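Local atomic coordinates of NADH:ubiquinone oxidoreductase, Na translocating, F subunit (Porphyromonas gingivalis, PDB entry 2R6H), a protein that binds flavin-adenine dinucleotide and belongs to the ferredoxin-reductase-like flavoproteins, which join an antiparallel FAD-binding domain to a Rossmann-type nucleotide-binding domain. Residues D149-Q153 with Q174-L178; I256-G262 with M283-F289; I54-Y59 with S130-S134; S21-K25 with N104-A108. One frame throughout, in Å; residues are numbered along the deposited sequence.

Contact 1: residues D149-Q153 with Q174-L178; sequences DFHIQ and QILHL
The side-chain nitrogen NE2 of Q174 is gripped by two backbone carbonyls, F150 O across this contact and the O of S41 beyond it. The bond from Q174 NE2 to F150 O is weak: it spans 3.2 Å, and the N-H meets the oxygen at only 122°. The other end of the amide is also taken, since OE1 is hydrogen-bonded to the hydroxyl of Y161, so rotation of the buried group is fixed at both heteroatoms. It lies over the F150 ring, with NE2 of Q174 3.5 Å from CE1 and displaced toward the rim, the two planes 25° apart. An extended chain (chi2 -176°) carries the amide from the helix to that ring. Helix 168-181 follows 158-164, first in sequence of the parallel strands of the Rossmann-type domain, whereas 149-153 belongs to the connection leading into it from 140-147, last in sequence of the antiparallel strands. The linker is thus tied to the first helix of the domain it enters. Farther along, the I152 and Q174 side chains run alongside one another in opposing senses, CG1 of I152 lying 3.8 Å from CD of Q174. I152 then meets L178 tip to tip, CD1 to CG at 3.7 Å, while the H177 ring flanks the same methyl obliquely. Within the linker, Q153 folds back so that its NE2 donates to H151 O at 2.9 Å.

Contact 2: residues I256-G262 with M283-F289; sequences IEYYMCG and MLFFDDF. With FAD (flavin-adenine dinucleotide), chain H.
C261 and F289 meet next to the flavin. The isoalloxazine lies over one face of the F289 ring, near FAD C4X, and SG of C261 approaches from the other side, 3.8 Å from the ring centroid and 32° off its normal, an oblique Cys sulfur-aromatic contact. The sulfur is placed there by a first torsion that sets SG anti to the backbone N (chi1 -169°). One layer back, the selenium of the selenomethionine M260 stands 5.1 Å from the centroid of the F286 ring, oblique to it, a Met-aromatic contact, while CG packs on CD2 of F286. G262 O sits in plane at the edge of that same ring. Behind these groups are two parallel strands, 256-261 and 284-287, the ends of a beta-alpha-beta unit whose intervening helix, 264-277, covers the face bearing Y258, M260 and F286. Four backbone hydrogen bonds join them, from Y258 N to M283 O through to the longer D287 N to M260 O at 3.3 Å. On the opposite face, the Y259 and F285 rings are nearly parallel (14°) but strongly offset, with little overlap, centroids 5.0 Å apart. CG of E257 touches the F285 edge at CE2, 3.5 Å away. The Y259 hydroxyl, reached by the N of Q153, donates to E257 OE1 from above the carboxylate plane; E257 also holds R186 by a salt bridge and T155 by a hydrogen bond.

Contact 3: residues I54-Y59 with S130-S134; sequences IRYADY and SYIFS
Helix 127-132 borders the flavin site, the S130 side chain about 6 Å from the bound FAD, and is buttressed here by Y56, which opens the 3-10 turn after strand 52-55, and Y59, just beyond it. Both hydroxyls converge on S130. The Y56 hydroxyl donates to S130 OG at 2.7 Å, with OG in the plane of the ring, and the serine is also hydrogen-bonded to the O of G126. The Y59 hydroxyl donates instead to S130 O, 2.6 Å away, meeting it in the carbonyl plane, on a lone pair, at a C=O...O angle of 117°. Y59 is held flat from both faces. CA of Y56 covers one, and CB of F133 lies over the other in a CH-pi contact, 3.9 Å from the centroid of the Y59 ring. The F133 ring then turns its edge to the face of Y59, planes 64° apart and centroids separated by 5.7 Å, a T-shaped pair. At the Y59 edge comes S134, whose OG bends back to donate to Y131 O, an oxygen that also takes the backbone N-H of S134. Around this cluster, W69 of helix 66-71 packs on both tyrosines. I54 is paired through its backbone with C79 of strand 78-81, and F133 reaches K25 on strand 24-30, so the contact as a whole links the two-stranded sheet with the larger antiparallel one.

Contact 4: residues S21-K25 with N104-A108; sequences STFIK and NVRIA. With FAD (flavin-adenine dinucleotide), chain H.
K25 and V105 form the tight part of this contact, an antiparallel hydrogen-bonded pair between strands 24-30 and 100-106. V105 N donates to K25 O at 3.0 Å, almost straight at 172°, and K25 N returns a bond to V105 O. The next rung, I24 with R106, is a non-hydrogen-bonded pair, after which I107 N closes on F23 O at 3.0 Å. Side chains fill in around them: CG2 of I24 lies 3.9 Å from CB of N104, and CD1 of F23 lies 3.7 Å from CG2 of I107. The looser, solvent side belongs to R106. Its chain bends at chi2 (78°), which lays the guanidinium alongside F23, CD2 of the ring over one guanidinium face and the two planes 14° apart. T22 covers a face of the F23 ring. Because R106 sits in a non-hydrogen-bonded pair, its N-H turns away from strand 24-30 and donates to FAD O2 at 3.1 Å; N104 O likewise takes the proton of FAD N3 at 2.8 Å. The border strand of the sheet therefore reads the flavin's pyrimidine edge with one backbone donor and one backbone acceptor, recognition by main-chain atoms in which the N104 and R106 side chains take no part.

In the fold
Contacts 2, 3 and 4 are buried, whereas contact 1 is only partly so. Contacts 1 and 2 belong to one region: they touch where Q153 and F150 pack on F285; contact 2 is part of the parallel sheet, and contact 1 packs against it. Contacts 3 and 4 adjoin in the antiparallel half, with F133 lying against K25, V105 and I107, and their segments alternate along the chain. Contacts 2 and 4 reach FAD from different domains and by different chemistry, an aromatic face in one and backbone polar atoms in the other. Contact 3 relies on tyrosine hydroxyls, while contact 1 combines the Q174 amide with the aliphatic packing of I152; their centres are 32 Å apart.

Contact 1: residues D149-Q153 with Q174-L178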
# COMPACT_ATOMS: atom_id res chain seq x y z
N ASP A 149 -14.21 2.66 6.89
CA ASP A 149 -14.55 3.94 7.50
C ASP A 149 -13.40 4.93 7.36
O ASP A 149 -13.53 6.09 7.76
CB ASP A 149 -14.91 3.75 8.98
CG ASP A 149 -15.90 4.79 9.47
OD1 ASP A 149 -15.69 5.99 9.20
OD2 ASP A 149 -16.89 4.40 10.13
N PHE A 150 -12.29 4.47 6.80
CA PHE A 150 -11.05 5.24 6.82
C PHE A 150 -11.10 6.39 5.82
O PHE A 150 -10.81 6.22 4.64
CB PHE A 150 -9.86 4.33 6.51
CG PHE A 150 -8.54 5.05 6.50
CD1 PHE A 150 -7.75 5.05 5.36
CD2 PHE A 150 -8.09 5.72 7.62
CE1 PHE A 150 -6.54 5.71 5.34
CE2 PHE A 150 -6.88 6.38 7.61
CZ PHE A 150 -6.10 6.38 6.47
N HIS A 151 -11.48 7.64 6.23
CA HIS A 151 -11.74 8.72 5.29
C HIS A 151 -11.17 10.07 5.75
O HIS A 151 -11.02 10.32 6.95
CB HIS A 151 -13.25 8.87 5.03
CG HIS A 151 -13.92 7.62 4.55
ND1 HIS A 151 -15.09 7.15 5.10
CD2 HIS A 151 -13.58 6.74 3.57
CE1 HIS A 151 -15.45 6.03 4.49
NE2 HIS A 151 -14.55 5.76 3.56
N ILE A 152 -10.91 10.95 4.78
CA ILE A 152 -10.44 12.30 5.06
C ILE A 152 -11.42 13.05 5.95
O ILE A 152 -12.64 12.93 5.80
CB ILE A 152 -10.24 13.11 3.76
CG1 ILE A 152 -9.45 12.28 2.74
CG2 ILE A 152 -9.53 14.42 4.05
CD1 ILE A 152 -9.55 12.80 1.32
N GLN A 153 -10.89 13.82 6.90
CA GLN A 153 -11.71 14.66 7.75
C GLN A 153 -12.01 15.99 7.08
O GLN A 153 -11.15 16.58 6.43
CB GLN A 153 -11.01 14.89 9.10
CG GLN A 153 -10.56 13.61 9.79
CD GLN A 153 -11.72 12.71 10.14
OE1 GLN A 153 -12.54 13.04 11.00
NE2 GLN A 153 -11.80 11.55 9.49
N GLN A 174 -6.60 8.75 -1.33
CA GLN A 174 -6.96 9.99 -0.64
C GLN A 174 -6.20 11.20 -1.22
O GLN A 174 -6.81 12.23 -1.52
CB GLN A 174 -6.74 9.87 0.87
CG GLN A 174 -7.78 9.03 1.58
CD GLN A 174 -7.59 9.01 3.09
OE1 GLN A 174 -6.69 9.66 3.61
NE2 GLN A 174 -8.43 8.26 3.79
N ILE A 175 -4.89 11.06 -1.41
CA ILE A 175 -4.09 12.15 -1.95
C ILE A 175 -4.47 12.50 -3.38
O ILE A 175 -4.55 13.67 -3.73
CB ILE A 175 -2.59 11.88 -1.84
CG1 ILE A 175 -2.16 12.03 -0.38
CG2 ILE A 175 -1.81 12.87 -2.68
CD1 ILE A 175 -1.04 11.14 0.02
N LEU A 176 -4.72 11.50 -4.20
CA LEU A 176 -5.21 11.75 -5.55
C LEU A 176 -6.56 12.45 -5.50
O LEU A 176 -6.84 13.35 -6.28
CB LEU A 176 -5.29 10.45 -6.35
CG LEU A 176 -3.91 10.03 -6.82
CD1 LEU A 176 -3.94 8.68 -7.49
CD2 LEU A 176 -3.37 11.06 -7.77
N HIS A 177 -7.41 12.05 -4.56
CA HIS A 177 -8.71 12.67 -4.50
C HIS A 177 -8.55 14.12 -4.09
O HIS A 177 -9.13 15.02 -4.70
CB HIS A 177 -9.61 11.95 -3.52
CG HIS A 177 -10.93 12.60 -3.33
ND1 HIS A 177 -12.01 12.33 -4.16
CD2 HIS A 177 -11.37 13.51 -2.44
CE1 HIS A 177 -13.04 13.05 -3.77
NE2 HIS A 177 -12.68 13.78 -2.73
N LEU A 178 -7.75 14.34 -3.05
CA LEU A 178 -7.50 15.67 -2.54
C LEU A 178 -6.99 16.66 -3.58
O LEU A 178 -7.32 17.84 -3.52
CB LEU A 178 -6.50 15.61 -1.40
CG LEU A 178 -7.02 15.08 -0.07
CD1 LEU A 178 -5.85 14.76 0.85
CD2 LEU A 178 -7.96 16.09 0.56

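Contact 2: residues I256-G262 with M283-F289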
# COMPACT_ATOMS: atom_id res chain seq x y z
N ILE A 256 -2.08 18.84 13.69
CA ILE A 256 -1.98 18.13 12.44
C ILE A 256 -2.86 16.90 12.50
O ILE A 256 -3.04 16.31 13.57
CB ILE A 256 -0.52 17.71 12.17
CG1 ILE A 256 0.39 18.94 12.13
CG2 ILE A 256 -0.41 16.91 10.88
CD1 ILE A 256 1.85 18.62 11.86
N GLU A 257 -3.45 16.55 11.37
CA GLU A 257 -4.11 15.26 11.24
C GLU A 257 -3.11 14.34 10.60
O GLU A 257 -2.46 14.69 9.62
CB GLU A 257 -5.40 15.38 10.41
CG GLU A 257 -6.62 15.79 11.23
CD GLU A 257 -7.63 16.62 10.45
OE1 GLU A 257 -7.58 16.61 9.19
OE2 GLU A 257 -8.48 17.29 11.11
N TYR A 258 -2.97 13.16 11.19
CA TYR A 258 -2.02 12.16 10.73
C TYR A 258 -2.75 11.00 10.06
O TYR A 258 -3.49 10.26 10.70
CB TYR A 258 -1.21 11.64 11.92
CG TYR A 258 -0.34 12.69 12.52
CD1 TYR A 258 -0.82 13.55 13.49
CD2 TYR A 258 0.96 12.86 12.09
CE1 TYR A 258 -0.02 14.54 14.02
CE2 TYR A 258 1.76 13.84 12.62
CZ TYR A 258 1.26 14.68 13.58
OH TYR A 258 2.07 15.65 14.10
N TYR A 259 -2.57 10.85 8.75
CA TYR A 259 -3.14 9.69 8.10
C TYR A 259 -2.02 8.72 7.78
O TYR A 259 -1.15 9.01 6.98
CB TYR A 259 -3.90 10.10 6.84
CG TYR A 259 -5.02 11.08 7.11
CD1 TYR A 259 -6.33 10.64 7.32
CD2 TYR A 259 -4.77 12.44 7.20
CE1 TYR A 259 -7.34 11.55 7.59
CE2 TYR A 259 -5.78 13.34 7.46
CZ TYR A 259 -7.06 12.89 7.66
OH TYR A 259 -8.04 13.81 7.92
N MSE A 260 -2.01 7.57 8.44
CA MSE A 260 -0.99 6.59 8.13
C MSE A 260 -1.58 5.23 7.78
O MSE A 260 -2.64 4.87 8.25
CB MSE A 260 0.01 6.45 9.26
CG MSE A 260 -0.26 5.33 10.23
SE MSE A 260 1.14 5.25 11.60
CE MSE A 260 2.68 5.47 10.45
N CYS A 261 -0.87 4.51 6.92
CA CYS A 261 -1.15 3.11 6.69
C CYS A 261 0.14 2.39 6.38
O CYS A 261 0.91 2.80 5.52
CB CYS A 261 -2.13 2.92 5.54
SG CYS A 261 -2.72 1.22 5.45
N GLY A 262 0.38 1.30 7.10
CA GLY A 262 1.58 0.52 6.93
C GLY A 262 1.62 -0.55 8.00
O GLY A 262 0.67 -0.70 8.77
N MSE A 283 -5.78 12.56 16.85
CA MSE A 283 -5.27 13.34 15.74
C MSE A 283 -4.57 12.40 14.77
O MSE A 283 -4.00 12.81 13.76
CB MSE A 283 -4.31 14.41 16.25
CG MSE A 283 -5.00 15.56 16.95
SE MSE A 283 -6.33 16.43 15.80
CE MSE A 283 -6.39 18.24 16.61
N LEU A 284 -4.62 11.12 15.11
CA LEU A 284 -4.00 10.07 14.34
C LEU A 284 -5.08 9.20 13.72
O LEU A 284 -5.96 8.70 14.43
CB LEU A 284 -3.11 9.24 15.26
CG LEU A 284 -2.64 7.87 14.75
CD1 LEU A 284 -1.61 8.01 13.62
CD2 LEU A 284 -2.09 7.03 15.90
N PHE A 285 -5.04 9.01 12.41
CA PHE A 285 -6.00 8.16 11.72
C PHE A 285 -5.30 6.98 11.06
O PHE A 285 -4.67 7.13 10.01
CB PHE A 285 -6.77 8.97 10.69
CG PHE A 285 -7.48 10.14 11.28
CD1 PHE A 285 -8.78 10.02 11.74
CD2 PHE A 285 -6.83 11.36 11.40
CE1 PHE A 285 -9.44 11.10 12.29
CE2 PHE A 285 -7.49 12.45 11.97
CZ PHE A 285 -8.79 12.32 12.41
N PHE A 286 -5.43 5.80 11.67
CA PHE A 286 -4.69 4.62 11.22
C PHE A 286 -5.58 3.56 10.56
O PHE A 286 -6.56 3.10 11.15
CB PHE A 286 -3.95 4.02 12.41
CG PHE A 286 -3.19 2.77 12.09
CD1 PHE A 286 -3.24 1.68 12.95
CD2 PHE A 286 -2.42 2.69 10.95
CE1 PHE A 286 -2.52 0.52 12.67
CE2 PHE A 286 -1.70 1.52 10.65
CZ PHE A 286 -1.75 0.44 11.52
N ASP A 287 -5.23 3.18 9.33
CA ASP A 287 -5.85 2.05 8.64
C ASP A 287 -5.01 0.80 8.87
O ASP A 287 -3.88 0.68 8.38
CB ASP A 287 -6.03 2.32 7.13
CG ASP A 287 -7.14 1.47 6.50
OD1 ASP A 287 -7.84 0.77 7.26
OD2 ASP A 287 -7.32 1.51 5.26
N ASP A 288 -5.59 -0.11 9.64
CA ASP A 288 -4.92 -1.32 10.08
C ASP A 288 -5.14 -2.48 9.11
O ASP A 288 -6.26 -2.94 8.93
CB ASP A 288 -5.45 -1.70 11.46
CG ASP A 288 -4.53 -2.65 12.19
OD1 ASP A 288 -3.65 -3.24 11.54
OD2 ASP A 288 -4.70 -2.79 13.42
N PHE A 289 -4.06 -2.94 8.49
CA PHE A 289 -4.15 -4.06 7.56
C PHE A 289 -4.27 -5.39 8.32
O PHE A 289 -4.35 -6.46 7.71
CB PHE A 289 -2.98 -4.07 6.57
CG PHE A 289 -3.18 -3.17 5.37
CD1 PHE A 289 -2.39 -3.30 4.23
CD2 PHE A 289 -4.17 -2.20 5.37
CE1 PHE A 289 -2.57 -2.48 3.13
CE2 PHE A 289 -4.36 -1.37 4.26
CZ PHE A 289 -3.56 -1.51 3.15
PA FAD H . -3.02 -15.28 4.98
O1A FAD H . -4.12 -14.50 5.68
O2A FAD H . -3.40 -16.72 4.62
O5B FAD H . -1.66 -15.29 5.87
C5B FAD H . -0.97 -14.08 6.14
C4B FAD H . 0.47 -14.37 6.57
O4B FAD H . 0.46 -15.17 7.74
C3B FAD H . 1.24 -15.14 5.50
O3B FAD H . 2.47 -14.50 5.30
C2B FAD H . 1.48 -16.51 6.08
O2B FAD H . 2.76 -16.97 5.74
C1B FAD H . 1.36 -16.26 7.58
N9A FAD H . 0.93 -17.45 8.38
C8A FAD H . -0.13 -18.30 8.15
N7A FAD H . -0.15 -19.24 9.12
C5A FAD H . 0.88 -19.01 9.98
C6A FAD H . 1.33 -19.66 11.14
N6A FAD H . 0.75 -20.79 11.56
N1A FAD H . 2.44 -19.17 11.82
C2A FAD H . 3.11 -18.05 11.35
N3A FAD H . 2.67 -17.41 10.20
C4A FAD H . 1.57 -17.88 9.52
N1 FAD H . -3.23 -5.94 1.95
C2 FAD H . -2.66 -5.46 0.80
O2 FAD H . -1.69 -6.05 0.34
N3 FAD H . -3.19 -4.34 0.18
C4 FAD H . -4.30 -3.68 0.70
O4 FAD H . -4.81 -2.67 0.19
C4X FAD H . -4.86 -4.17 1.86
N5 FAD H . -5.96 -3.53 2.39
C5X FAD H . -6.51 -4.02 3.56
C6 FAD H . -7.61 -3.35 4.09
C7 FAD H . -8.21 -3.81 5.26
C7M FAD H . -9.40 -3.07 5.80
C8 FAD H . -7.68 -4.94 5.90
C8M FAD H . -8.30 -5.45 7.16
C9 FAD H . -6.58 -5.60 5.36
C9A FAD H . -5.99 -5.15 4.19
N10 FAD H . -4.88 -5.79 3.65
C10 FAD H . -4.32 -5.30 2.49
C1' FAD H . -4.39 -7.12 4.15
C2' FAD H . -5.04 -8.21 3.32
O2' FAD H . -6.44 -8.15 3.50
C3' FAD H . -4.56 -9.60 3.71
O3' FAD H . -4.49 -9.75 5.11
C4' FAD H . -3.22 -9.87 3.05
O4' FAD H . -3.46 -9.98 1.68
C5' FAD H . -2.62 -11.18 3.53
O5' FAD H . -3.64 -12.15 3.55
P FAD H . -3.43 -13.55 2.78
O1P FAD H . -4.75 -14.26 2.61
O2P FAD H . -2.72 -13.32 1.47
O3P FAD H . -2.47 -14.38 3.75

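Contact 3: residues I54-Y59 with S130-S134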
# COMPACT_ATOMS: atom_id res chain seq x y z
N ILE A 54 -1.39 -23.52 -6.17
CA ILE A 54 -0.38 -22.90 -7.04
C ILE A 54 1.10 -22.87 -6.65
O ILE A 54 1.46 -22.52 -5.54
CB ILE A 54 -0.73 -21.49 -7.50
CG1 ILE A 54 -0.11 -21.29 -8.89
CG2 ILE A 54 -0.25 -20.46 -6.49
CD1 ILE A 54 0.17 -19.88 -9.28
N ARG A 55 1.95 -23.20 -7.62
CA ARG A 55 3.40 -23.09 -7.47
C ARG A 55 3.88 -21.66 -7.77
O ARG A 55 3.52 -21.06 -8.78
CB ARG A 55 4.09 -24.07 -8.42
CG ARG A 55 3.70 -25.53 -8.22
CD ARG A 55 4.51 -26.46 -9.11
NE ARG A 55 3.74 -26.99 -10.23
CZ ARG A 55 4.27 -27.58 -11.29
NH1 ARG A 55 5.59 -27.70 -11.40
NH2 ARG A 55 3.50 -28.04 -12.26
N TYR A 56 4.72 -21.12 -6.88
CA TYR A 56 5.30 -19.79 -7.06
C TYR A 56 6.19 -19.69 -8.32
O TYR A 56 6.53 -18.60 -8.76
CB TYR A 56 6.12 -19.40 -5.83
CG TYR A 56 5.32 -18.73 -4.74
CD1 TYR A 56 5.88 -17.75 -3.95
CD2 TYR A 56 4.00 -19.09 -4.49
CE1 TYR A 56 5.16 -17.14 -2.94
CE2 TYR A 56 3.26 -18.49 -3.48
CZ TYR A 56 3.85 -17.52 -2.71
OH TYR A 56 3.13 -16.90 -1.71
N ALA A 57 6.59 -20.83 -8.88
CA ALA A 57 7.45 -20.82 -10.04
C ALA A 57 6.66 -20.37 -11.27
O ALA A 57 7.22 -20.21 -12.35
CB ALA A 57 8.06 -22.19 -10.27
N ASP A 58 5.37 -20.16 -11.07
CA ASP A 58 4.47 -19.81 -12.15
C ASP A 58 4.27 -18.32 -12.24
O ASP A 58 3.52 -17.83 -13.08
CB ASP A 58 3.11 -20.47 -11.93
CG ASP A 58 3.13 -21.97 -12.20
OD1 ASP A 58 2.43 -22.72 -11.46
OD2 ASP A 58 3.86 -22.37 -13.16
N TYR A 59 4.92 -17.58 -11.35
CA TYR A 59 4.64 -16.16 -11.22
C TYR A 59 5.37 -15.35 -12.28
O TYR A 59 6.44 -15.74 -12.73
CB TYR A 59 5.02 -15.67 -9.84
CG TYR A 59 4.08 -16.05 -8.73
CD1 TYR A 59 2.75 -16.34 -8.99
CD2 TYR A 59 4.51 -16.07 -7.41
CE1 TYR A 59 1.87 -16.67 -7.95
CE2 TYR A 59 3.66 -16.39 -6.37
CZ TYR A 59 2.33 -16.69 -6.64
OH TYR A 59 1.49 -17.02 -5.59
N SER A 130 -1.36 -15.07 -2.48
CA SER A 130 -0.75 -16.06 -3.36
C SER A 130 -1.61 -16.32 -4.59
O SER A 130 -1.07 -16.60 -5.65
CB SER A 130 -0.47 -17.38 -2.65
OG SER A 130 0.45 -17.22 -1.59
N TYR A 131 -2.93 -16.24 -4.45
CA TYR A 131 -3.82 -16.49 -5.59
C TYR A 131 -3.79 -15.28 -6.50
O TYR A 131 -3.62 -15.42 -7.71
CB TYR A 131 -5.27 -16.79 -5.15
CG TYR A 131 -6.26 -16.91 -6.30
CD1 TYR A 131 -6.25 -18.02 -7.16
CD2 TYR A 131 -7.20 -15.92 -6.54
CE1 TYR A 131 -7.16 -18.13 -8.21
CE2 TYR A 131 -8.12 -16.03 -7.59
CZ TYR A 131 -8.09 -17.13 -8.41
OH TYR A 131 -9.00 -17.21 -9.45
N ILE A 132 -3.94 -14.10 -5.92
CA ILE A 132 -3.91 -12.88 -6.72
C ILE A 132 -2.63 -12.81 -7.55
O ILE A 132 -2.68 -12.52 -8.74
CB ILE A 132 -4.04 -11.63 -5.86
CG1 ILE A 132 -5.46 -11.55 -5.28
CG2 ILE A 132 -3.74 -10.40 -6.69
CD1 ILE A 132 -5.58 -10.70 -4.04
N PHE A 133 -1.50 -13.11 -6.92
CA PHE A 133 -0.24 -13.09 -7.63
C PHE A 133 -0.18 -14.02 -8.83
O PHE A 133 0.66 -13.86 -9.71
CB PHE A 133 0.92 -13.38 -6.69
CG PHE A 133 1.64 -12.16 -6.24
CD1 PHE A 133 1.01 -11.21 -5.47
CD2 PHE A 133 2.95 -11.96 -6.61
CE1 PHE A 133 1.66 -10.08 -5.07
CE2 PHE A 133 3.62 -10.82 -6.20
CZ PHE A 133 2.97 -9.88 -5.43
N SER A 134 -1.06 -15.01 -8.87
CA SER A 134 -1.02 -15.94 -9.99
C SER A 134 -1.87 -15.41 -11.13
O SER A 134 -1.86 -15.98 -12.22
CB SER A 134 -1.54 -17.29 -9.55
OG SER A 134 -2.93 -17.20 -9.38

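Contact 4: residues S21-K25 with N104-A108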
# COMPACT_ATOMS: atom_id res chain seq x y z
N SER A 21 6.88 -3.30 -7.14
CA SER A 21 8.10 -3.37 -6.35
C SER A 21 8.42 -4.83 -6.26
O SER A 21 7.85 -5.62 -7.01
CB SER A 21 7.86 -2.85 -4.95
OG SER A 21 7.06 -3.78 -4.26
N THR A 22 9.28 -5.22 -5.33
CA THR A 22 9.65 -6.64 -5.26
C THR A 22 8.52 -7.56 -4.76
O THR A 22 8.37 -8.69 -5.23
CB THR A 22 10.88 -6.87 -4.41
OG1 THR A 22 12.02 -6.29 -5.06
CG2 THR A 22 11.12 -8.37 -4.28
N PHE A 23 7.72 -7.07 -3.83
CA PHE A 23 6.67 -7.88 -3.28
C PHE A 23 5.27 -7.25 -3.37
O PHE A 23 4.31 -7.71 -2.73
CB PHE A 23 7.02 -8.23 -1.85
CG PHE A 23 8.27 -9.01 -1.72
CD1 PHE A 23 8.41 -10.21 -2.40
CD2 PHE A 23 9.30 -8.57 -0.92
CE1 PHE A 23 9.58 -10.95 -2.29
CE2 PHE A 23 10.46 -9.30 -0.80
CZ PHE A 23 10.61 -10.49 -1.48
N ILE A 24 5.14 -6.20 -4.18
CA ILE A 24 3.83 -5.62 -4.42
C ILE A 24 3.49 -5.56 -5.91
O ILE A 24 4.16 -4.87 -6.68
CB ILE A 24 3.72 -4.24 -3.79
CG1 ILE A 24 4.30 -4.30 -2.39
CG2 ILE A 24 2.27 -3.81 -3.76
CD1 ILE A 24 4.39 -2.97 -1.71
N LYS A 25 2.47 -6.32 -6.29
CA LYS A 25 1.92 -6.22 -7.63
C LYS A 25 0.86 -5.14 -7.68
O LYS A 25 0.10 -4.94 -6.71
CB LYS A 25 1.33 -7.56 -8.08
CG LYS A 25 2.31 -8.41 -8.82
CD LYS A 25 1.86 -9.85 -8.88
CE LYS A 25 2.85 -10.67 -9.67
NZ LYS A 25 3.13 -10.05 -11.00
N ASN A 104 -3.09 -2.64 -4.64
CA ASN A 104 -1.69 -2.94 -4.37
C ASN A 104 -1.61 -4.15 -3.48
O ASN A 104 -2.01 -4.07 -2.33
CB ASN A 104 -1.02 -1.78 -3.64
CG ASN A 104 -0.88 -0.57 -4.49
OD1 ASN A 104 -1.20 -0.59 -5.68
ND2 ASN A 104 -0.40 0.51 -3.89
N VAL A 105 -1.08 -5.25 -3.98
CA VAL A 105 -1.06 -6.47 -3.20
C VAL A 105 0.33 -6.93 -2.81
O VAL A 105 1.15 -7.22 -3.67
CB VAL A 105 -1.72 -7.59 -3.97
CG1 VAL A 105 -1.82 -8.81 -3.12
CG2 VAL A 105 -3.08 -7.15 -4.40
N ARG A 106 0.58 -6.99 -1.50
CA ARG A 106 1.81 -7.55 -0.95
C ARG A 106 1.67 -9.06 -0.87
O ARG A 106 0.76 -9.58 -0.21
CB ARG A 106 2.05 -6.97 0.45
CG ARG A 106 3.22 -7.55 1.25
CD ARG A 106 4.54 -6.98 0.77
NE ARG A 106 5.62 -6.99 1.75
CZ ARG A 106 6.49 -7.98 1.91
NH1 ARG A 106 6.40 -9.08 1.16
NH2 ARG A 106 7.45 -7.89 2.84
N ILE A 107 2.55 -9.79 -1.55
CA ILE A 107 2.55 -11.25 -1.46
C ILE A 107 2.99 -11.71 -0.06
O ILE A 107 4.11 -11.43 0.38
CB ILE A 107 3.46 -11.86 -2.52
CG1 ILE A 107 3.38 -13.37 -2.46
CG2 ILE A 107 4.89 -11.43 -2.30
CD1 ILE A 107 2.14 -13.91 -3.05
N ALA A 108 2.10 -12.40 0.64
CA ALA A 108 2.37 -12.75 2.03
C ALA A 108 3.23 -14.00 2.11
O ALA A 108 2.70 -15.09 2.35
CB ALA A 108 1.10 -12.94 2.77
PA FAD H . -3.02 -15.28 4.98
O1A FAD H . -4.12 -14.50 5.68
O2A FAD H . -3.40 -16.72 4.62
O5B FAD H . -1.66 -15.29 5.87
C5B FAD H . -0.97 -14.08 6.14
C4B FAD H . 0.47 -14.37 6.57
O4B FAD H . 0.46 -15.17 7.74
C3B FAD H . 1.24 -15.14 5.50
O3B FAD H . 2.47 -14.50 5.30
C2B FAD H . 1.48 -16.51 6.08
O2B FAD H . 2.76 -16.97 5.74
C1B FAD H . 1.36 -16.26 7.58
N9A FAD H . 0.93 -17.45 8.38
C8A FAD H . -0.13 -18.30 8.15
N7A FAD H . -0.15 -19.24 9.12
C5A FAD H . 0.88 -19.01 9.98
C6A FAD H . 1.33 -19.66 11.14
N6A FAD H . 0.75 -20.79 11.56
N1A FAD H . 2.44 -19.17 11.82
C2A FAD H . 3.11 -18.05 11.35
N3A FAD H . 2.67 -17.41 10.20
C4A FAD H . 1.57 -17.88 9.52
N1 FAD H . -3.23 -5.94 1.95
C2 FAD H . -2.66 -5.46 0.80
O2 FAD H . -1.69 -6.05 0.34
N3 FAD H . -3.19 -4.34 0.18
C4 FAD H . -4.30 -3.68 0.70
O4 FAD H . -4.81 -2.67 0.19
C4X FAD H . -4.86 -4.17 1.86
N5 FAD H . -5.96 -3.53 2.39
C5X FAD H . -6.51 -4.02 3.56
C6 FAD H . -7.61 -3.35 4.09
C7 FAD H . -8.21 -3.81 5.26
C7M FAD H . -9.40 -3.07 5.80
C8 FAD H . -7.68 -4.94 5.90
C8M FAD H . -8.30 -5.45 7.16
C9 FAD H . -6.58 -5.60 5.36
C9A FAD H . -5.99 -5.15 4.19
N10 FAD H . -4.88 -5.79 3.65
C10 FAD H . -4.32 -5.30 2.49
C1' FAD H . -4.39 -7.12 4.15
C2' FAD H . -5.04 -8.21 3.32
O2' FAD H . -6.44 -8.15 3.50
C3' FAD H . -4.56 -9.60 3.71
O3' FAD H . -4.49 -9.75 5.11
C4' FAD H . -3.22 -9.87 3.05
O4' FAD H . -3.46 -9.98 1.68
C5' FAD H . -2.62 -11.18 3.53
O5' FAD H . -3.64 -12.15 3.55
P FAD H . -3.43 -13.55 2.78
O1P FAD H . -4.75 -14.26 2.61
O2P FAD H . -2.72 -13.32 1.47
O3P FAD H . -2.47 -14.38 3.75